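Beta-methylmalyl-CoA dehydratase (Chloroflexus aurantiacus, PDB 4E3E) catalyses the reversible dehydration of (2R,3S)-beta-methylmalyl-CoA to mesaconyl-CoA (2-methylfumaryl-CoA) in the glyoxylate assimilation cycle. Local coordinates at residues L58-I63 and V98-D103; L66-I71 and V138-I143. All blocks are in the same frame, centred on the assembly; numbering follows the deposited sequence.

Contact 1 of 2, residues L58-I63 and V98-D103; sequences LERAPI and VVYPGD
Tyr100 reaches across from 98-103 and lays its ring into the curve of 58-63, where the loop before helix 65-80 meets the loop between strands 84-95 and 104-116 in the MaoC-like hot-dog region. The Glu59 N-H points at Tyr100 OH in a nearly straight hydrogen bond, 3.1 Å from N to OH. The ring is packed between Glu59 CB, a CH-pi contact 4.1 Å from the centroid, and Val98 CG1 on the opposite face, each offset toward the rim. Arg60 O and Ala61 O lie at the ring edge, and Leu58 CD2 closes on the hydroxyl. The Ile63 end is equally close-packed. Ile63 N donates to Val99 O at 2.8 Å, and a water bridges Ile63 O to Val99 N. With Ile63 CG1 beside its own backbone N (chi1 -56°), that carbon packs on Val99 CG1 at 3.7 Å, while CD1 meets Pro101 CD. Pro62 CB touches Val98 CG1 at 3.6 Å. On the solvent side Glu59 is exposed and Arg60 partly so; the Arg60 guanidinium turns one face to Pro101, and its NH1 forms a salt bridge with Glu30. An alanine in place of Tyr100 would probably leave the Glu59 N-H without its acceptor and open a gap beneath Glu59 CB. Pro62, Ile63 and Val98 probably bind substrate, as in related enzymes. Two loops without strand pairing are thus joined by two direct hydrogen bonds, a water bridge and apolar side chains.

Contact 2 of 2, residues L66-I71 and V138-I143; sequences LLVFHI and VVLEYI
The central helix of a hot-dog fold packs against its curved antiparallel sheet here: 66-71 is part of helix 65-80, and strand 140-143 belongs to the sheet. Helix and strand axes come within 9.7 Å and cross at -60°, with Phe69 and Leu140 nearest by their CA atoms. No hydrogen bond spans the contact; it is held by apolar and aromatic side chains, all of them buried. Leu140 CD2 pushes up to the helix itself, 3.7 Å from Phe69 CA, and also meets Phe69 CD1 at 3.8 Å, so one methyl touches both the backbone and the ring of the same residue. The phenylalanine has CG anti to its backbone N (chi1 176°), and its ring extends to Tyr142, where CE1 lies over one face of the tyrosine, toward the rim and 4.0 Å from CD2. The two side chains cross at about a right angle, but the ring planes are 50° apart with centroids separated by 5.3 Å, an oblique aromatic pair. At the other end Val68 CG1 approaches Val139 CG2 at 4.1 Å, a looser touch of two branched side chains. Val139 and Leu140 both face Gly131 in a classic beta bulge, where the chain turns a corner, and both side chains point toward the helix. Val72, Phe73 and Thr76, farther along helix 65-80, carry the packing on around Tyr142. Ser129 of the neighbouring strand 122-132 also touches Tyr142, while helix 250-265 covers Leu66 and provides Ser255, whose OG is hydrogen-bonded to His70 NE2, with strand 84-95 pairing on the remaining edge of 138-149.

Contacts 1 and 2 have centres 14 Å apart, and their segments alternate along the chain: 58-63, 66-71, 98-103, 138-143. Segment 58-63 leads into helix 65-80, which supplies 66-71, while 98-103 joins strands 84-95 and 104-116 of the antiparallel sheet that also contains 138-149. The two contacts touch through Val99, Val68, Val139 and Ile63: Val99 CG2 lies 3.6 Å from Val68 CG2 and 3.7 Å from Val139 CB, and Ile63 CG2 also meets Val68. Apolar packing is thus continuous from the peripheral loops of contact 1, which hold residues inferred to bind substrate, down to the buried helix-sheet interface of contact 2 in the hot-dog fold.

Contact 1 of 2, residues L58-I63 and V98-D103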
loop_
_atom_site.group_PDB
_atom_site.type_symbol
_atom_site.label_atom_id
_atom_site.label_comp_id
_atom_site.label_asym_id
_atom_site.label_seq_id
_atom_site.Cartn_x
_atom_site.Cartn_y
_atom_site.Cartn_z
ATOM N N LEU A 58 -27.560 -2.488 1.105
ATOM C CA LEU A 58 -26.612 -1.437 1.492
ATOM C C LEU A 58 -26.375 -0.477 0.330
ATOM O O LEU A 58 -26.658 -0.816 -0.830
ATOM C CB LEU A 58 -25.265 -2.056 1.932
ATOM C CG LEU A 58 -25.317 -2.864 3.236
ATOM C CD1 LEU A 58 -23.961 -3.451 3.572
ATOM C CD2 LEU A 58 -25.850 -2.042 4.416
ATOM N N GLU A 59 -25.882 0.713 0.606
ATOM C CA GLU A 59 -25.598 1.689 -0.432
ATOM C C GLU A 59 -24.511 1.238 -1.378
ATOM O O GLU A 59 -24.571 1.479 -2.550
ATOM C CB GLU A 59 -25.210 3.022 0.171
ATOM C CG GLU A 59 -26.222 3.619 1.123
ATOM C CD GLU A 59 -25.773 4.931 1.723
ATOM O OE1 GLU A 59 -24.942 5.613 1.116
ATOM O OE2 GLU A 59 -26.261 5.293 2.803
ATOM N N ARG A 60 -23.490 0.606 -0.821
ATOM C CA ARG A 60 -22.341 0.154 -1.557
ATOM C C ARG A 60 -21.591 -0.687 -0.563
ATOM O O ARG A 60 -22.043 -0.853 0.515
ATOM C CB ARG A 60 -21.500 1.318 -2.027
ATOM C CG ARG A 60 -21.208 2.332 -0.955
ATOM C CD ARG A 60 -20.509 3.569 -1.470
ATOM N NE ARG A 60 -19.194 3.322 -2.030
ATOM C CZ ARG A 60 -18.439 4.249 -2.588
ATOM N NH1 ARG A 60 -17.263 3.954 -3.075
ATOM N NH2 ARG A 60 -18.876 5.480 -2.669
ATOM N N ALA A 61 -20.462 -1.238 -0.943
ATOM C CA ALA A 61 -19.746 -2.076 -0.016
ATOM C C ALA A 61 -19.356 -1.223 1.160
ATOM O O ALA A 61 -18.820 -0.178 0.999
ATOM C CB ALA A 61 -18.524 -2.656 -0.674
ATOM N N PRO A 62 -19.618 -1.706 2.349
ATOM C CA PRO A 62 -19.246 -0.973 3.568
ATOM C C PRO A 62 -17.763 -1.179 3.915
ATOM O O PRO A 62 -17.168 -2.148 3.473
ATOM C CB PRO A 62 -20.104 -1.645 4.638
ATOM C CG PRO A 62 -20.217 -3.068 4.155
ATOM C CD PRO A 62 -20.317 -2.972 2.651
ATOM N N ILE A 63 -17.205 -0.265 4.709
ATOM C CA ILE A 63 -15.884 -0.420 5.301
ATOM C C ILE A 63 -15.879 -1.646 6.242
ATOM O O ILE A 63 -16.810 -1.836 7.015
ATOM C CB ILE A 63 -15.489 0.874 6.092
ATOM C CG1 ILE A 63 -15.558 2.133 5.213
ATOM C CG2 ILE A 63 -14.098 0.752 6.713
ATOM C CD1 ILE A 63 -14.767 2.047 3.912
ATOM N N VAL A 98 -23.492 1.826 9.852
ATOM C CA VAL A 98 -22.568 1.387 8.800
ATOM C C VAL A 98 -21.664 2.550 8.370
ATOM O O VAL A 98 -22.105 3.710 8.289
ATOM C CB VAL A 98 -23.358 0.864 7.576
ATOM C CG1 VAL A 98 -22.437 0.437 6.447
ATOM C CG2 VAL A 98 -24.233 -0.298 7.989
ATOM N N VAL A 99 -20.407 2.227 8.104
ATOM C CA VAL A 99 -19.419 3.181 7.590
ATOM C C VAL A 99 -19.171 2.890 6.104
ATOM O O VAL A 99 -18.939 1.735 5.729
ATOM C CB VAL A 99 -18.094 3.049 8.383
ATOM C CG1 VAL A 99 -17.071 4.078 7.914
ATOM C CG2 VAL A 99 -18.362 3.244 9.878
ATOM N N TYR A 100 -19.239 3.926 5.270
ATOM C CA TYR A 100 -18.989 3.827 3.840
ATOM C C TYR A 100 -17.775 4.684 3.451
ATOM O O TYR A 100 -17.450 5.644 4.170
ATOM C CB TYR A 100 -20.216 4.336 3.073
ATOM C CG TYR A 100 -21.460 3.472 3.208
ATOM C CD1 TYR A 100 -21.513 2.192 2.642
ATOM C CD2 TYR A 100 -22.594 3.945 3.876
ATOM C CE1 TYR A 100 -22.651 1.406 2.749
ATOM C CE2 TYR A 100 -23.744 3.168 3.987
ATOM C CZ TYR A 100 -23.767 1.900 3.421
ATOM O OH TYR A 100 -24.886 1.113 3.526
ATOM N N PRO A 101 -17.108 4.366 2.312
ATOM C CA PRO A 101 -16.086 5.287 1.783
ATOM C C PRO A 101 -16.637 6.699 1.704
ATOM O O PRO A 101 -17.784 6.883 1.253
ATOM C CB PRO A 101 -15.841 4.758 0.353
ATOM C CG PRO A 101 -16.166 3.283 0.437
ATOM C CD PRO A 101 -17.280 3.167 1.451
ATOM N N GLY A 102 -15.842 7.680 2.136
ATOM C CA GLY A 102 -16.281 9.074 2.139
ATOM C C GLY A 102 -16.731 9.563 3.504
ATOM O O GLY A 102 -16.823 10.768 3.728
ATOM N N ASP A 103 -17.028 8.636 4.416
ATOM C CA ASP A 103 -17.418 8.996 5.786
ATOM C C ASP A 103 -16.210 9.433 6.586
ATOM O O ASP A 103 -15.093 8.978 6.321
ATOM C CB ASP A 103 -18.109 7.823 6.503
ATOM C CG ASP A 103 -19.516 7.549 5.972
ATOM O OD1 ASP A 103 -20.048 8.391 5.210
ATOM O OD2 ASP A 103 -20.088 6.488 6.322
HETATM O O HOH W 1 -19.107 -0.556 8.394
#

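Contact 2 of 2, residues L66-I71 and V138-I143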
loop_
_atom_site.group_PDB
_atom_site.type_symbol
_atom_site.label_atom_id
_atom_site.label_comp_id
_atom_site.label_asym_id
_atom_site.label_seq_id
_atom_site.Cartn_x
_atom_site.Cartn_y
_atom_site.Cartn_z
ATOM N N LEU A 66 -13.522 -4.188 11.210
ATOM C CA LEU A 66 -12.232 -4.108 11.895
ATOM C C LEU A 66 -11.366 -2.933 11.429
ATOM O O LEU A 66 -10.580 -2.390 12.221
ATOM C CB LEU A 66 -11.467 -5.419 11.775
ATOM C CG LEU A 66 -12.103 -6.588 12.489
ATOM C CD1 LEU A 66 -11.156 -7.767 12.328
ATOM C CD2 LEU A 66 -12.307 -6.267 13.970
ATOM N N LEU A 67 -11.497 -2.542 10.159
ATOM C CA LEU A 67 -10.852 -1.307 9.687
ATOM C C LEU A 67 -11.414 -0.099 10.466
ATOM O O LEU A 67 -10.638 0.748 10.946
ATOM C CB LEU A 67 -10.996 -1.123 8.167
ATOM C CG LEU A 67 -10.408 0.144 7.512
ATOM C CD1 LEU A 67 -8.939 0.379 7.900
ATOM C CD2 LEU A 67 -10.576 0.074 5.986
ATOM N N VAL A 68 -12.745 -0.038 10.600
ATOM C CA VAL A 68 -13.395 0.942 11.476
ATOM C C VAL A 68 -12.818 0.879 12.905
ATOM O O VAL A 68 -12.448 1.912 13.492
ATOM C CB VAL A 68 -14.927 0.751 11.536
ATOM C CG1 VAL A 68 -15.545 1.660 12.607
ATOM C CG2 VAL A 68 -15.569 1.037 10.175
ATOM N N PHE A 69 -12.746 -0.324 13.461
ATOM C CA PHE A 69 -12.204 -0.496 14.810
ATOM C C PHE A 69 -10.777 0.057 14.985
ATOM O O PHE A 69 -10.537 0.849 15.917
ATOM C CB PHE A 69 -12.325 -1.947 15.261
ATOM C CG PHE A 69 -11.714 -2.219 16.599
ATOM C CD1 PHE A 69 -12.439 -2.005 17.772
ATOM C CD2 PHE A 69 -10.414 -2.678 16.688
ATOM C CE1 PHE A 69 -11.873 -2.258 19.009
ATOM C CE2 PHE A 69 -9.841 -2.933 17.929
ATOM C CZ PHE A 69 -10.572 -2.715 19.090
ATOM N N HIS A 70 -9.846 -0.344 14.111
ATOM C CA HIS A 70 -8.447 0.102 14.215
ATOM C C HIS A 70 -8.261 1.591 14.055
ATOM O O HIS A 70 -7.414 2.198 14.694
ATOM C CB HIS A 70 -7.559 -0.643 13.226
ATOM C CG HIS A 70 -7.578 -2.138 13.407
ATOM N ND1 HIS A 70 -7.547 -2.715 14.628
ATOM C CD2 HIS A 70 -7.640 -3.175 12.480
ATOM C CE1 HIS A 70 -7.578 -4.056 14.490
ATOM N NE2 HIS A 70 -7.635 -4.337 13.177
ATOM N N ILE A 71 -9.075 2.201 13.210
ATOM C CA ILE A 71 -9.033 3.649 13.052
ATOM C C ILE A 71 -9.524 4.385 14.312
ATOM O O ILE A 71 -8.845 5.303 14.787
ATOM C CB ILE A 71 -9.756 4.094 11.765
ATOM C CG1 ILE A 71 -8.899 3.672 10.550
ATOM C CG2 ILE A 71 -9.986 5.612 11.764
ATOM C CD1 ILE A 71 -9.587 3.816 9.220
ATOM N N VAL A 138 -23.096 7.281 16.119
ATOM C CA VAL A 138 -22.103 6.365 16.666
ATOM C C VAL A 138 -21.952 5.192 15.703
ATOM O O VAL A 138 -22.942 4.566 15.324
ATOM C CB VAL A 138 -22.558 5.872 18.054
ATOM C CG1 VAL A 138 -21.628 4.795 18.588
ATOM C CG2 VAL A 138 -22.686 7.059 19.029
ATOM N N VAL A 139 -20.715 4.920 15.292
ATOM C CA VAL A 139 -20.412 3.811 14.401
ATOM C C VAL A 139 -19.769 2.697 15.214
ATOM O O VAL A 139 -19.781 1.528 14.810
ATOM C CB VAL A 139 -19.506 4.242 13.212
ATOM C CG1 VAL A 139 -20.196 5.364 12.405
ATOM C CG2 VAL A 139 -18.128 4.666 13.692
ATOM N N LEU A 140 -19.228 3.070 16.371
ATOM C CA LEU A 140 -18.589 2.120 17.264
ATOM C C LEU A 140 -18.414 2.735 18.643
ATOM O O LEU A 140 -18.013 3.899 18.775
ATOM C CB LEU A 140 -17.220 1.730 16.716
ATOM C CG LEU A 140 -16.304 0.867 17.597
ATOM C CD1 LEU A 140 -16.928 -0.502 17.849
ATOM C CD2 LEU A 140 -14.922 0.735 16.964
ATOM N N GLU A 141 -18.730 1.948 19.663
ATOM C CA GLU A 141 -18.330 2.258 21.036
ATOM C C GLU A 141 -17.786 0.990 21.698
ATOM O O GLU A 141 -18.216 -0.115 21.379
ATOM C CB GLU A 141 -19.494 2.850 21.842
ATOM C CG GLU A 141 -20.676 1.904 22.026
ATOM C CD GLU A 141 -21.769 2.494 22.892
ATOM O OE1 GLU A 141 -21.457 3.190 23.875
ATOM O OE2 GLU A 141 -22.947 2.265 22.593
ATOM N N TYR A 142 -16.844 1.147 22.612
ATOM C CA TYR A 142 -16.295 0.002 23.342
ATOM C C TYR A 142 -15.615 0.497 24.614
ATOM O O TYR A 142 -15.375 1.704 24.786
ATOM C CB TYR A 142 -15.307 -0.807 22.479
ATOM C CG TYR A 142 -14.100 -0.006 22.041
ATOM C CD1 TYR A 142 -13.018 0.185 22.900
ATOM C CD2 TYR A 142 -14.047 0.576 20.771
ATOM C CE1 TYR A 142 -11.914 0.942 22.514
ATOM C CE2 TYR A 142 -12.951 1.332 20.373
ATOM C CZ TYR A 142 -11.887 1.513 21.253
ATOM O OH TYR A 142 -10.792 2.262 20.883
ATOM N N ILE A 143 -15.313 -0.445 25.498
ATOM C CA ILE A 143 -14.528 -0.173 26.680
ATOM C C ILE A 143 -13.222 -0.920 26.509
ATOM O O ILE A 143 -13.204 -2.052 26.029
ATOM C CB ILE A 143 -15.255 -0.659 27.954
ATOM C CG1 ILE A 143 -16.495 0.206 28.221
ATOM C CG2 ILE A 143 -14.320 -0.675 29.159
ATOM C CD1 ILE A 143 -17.503 -0.475 29.115
#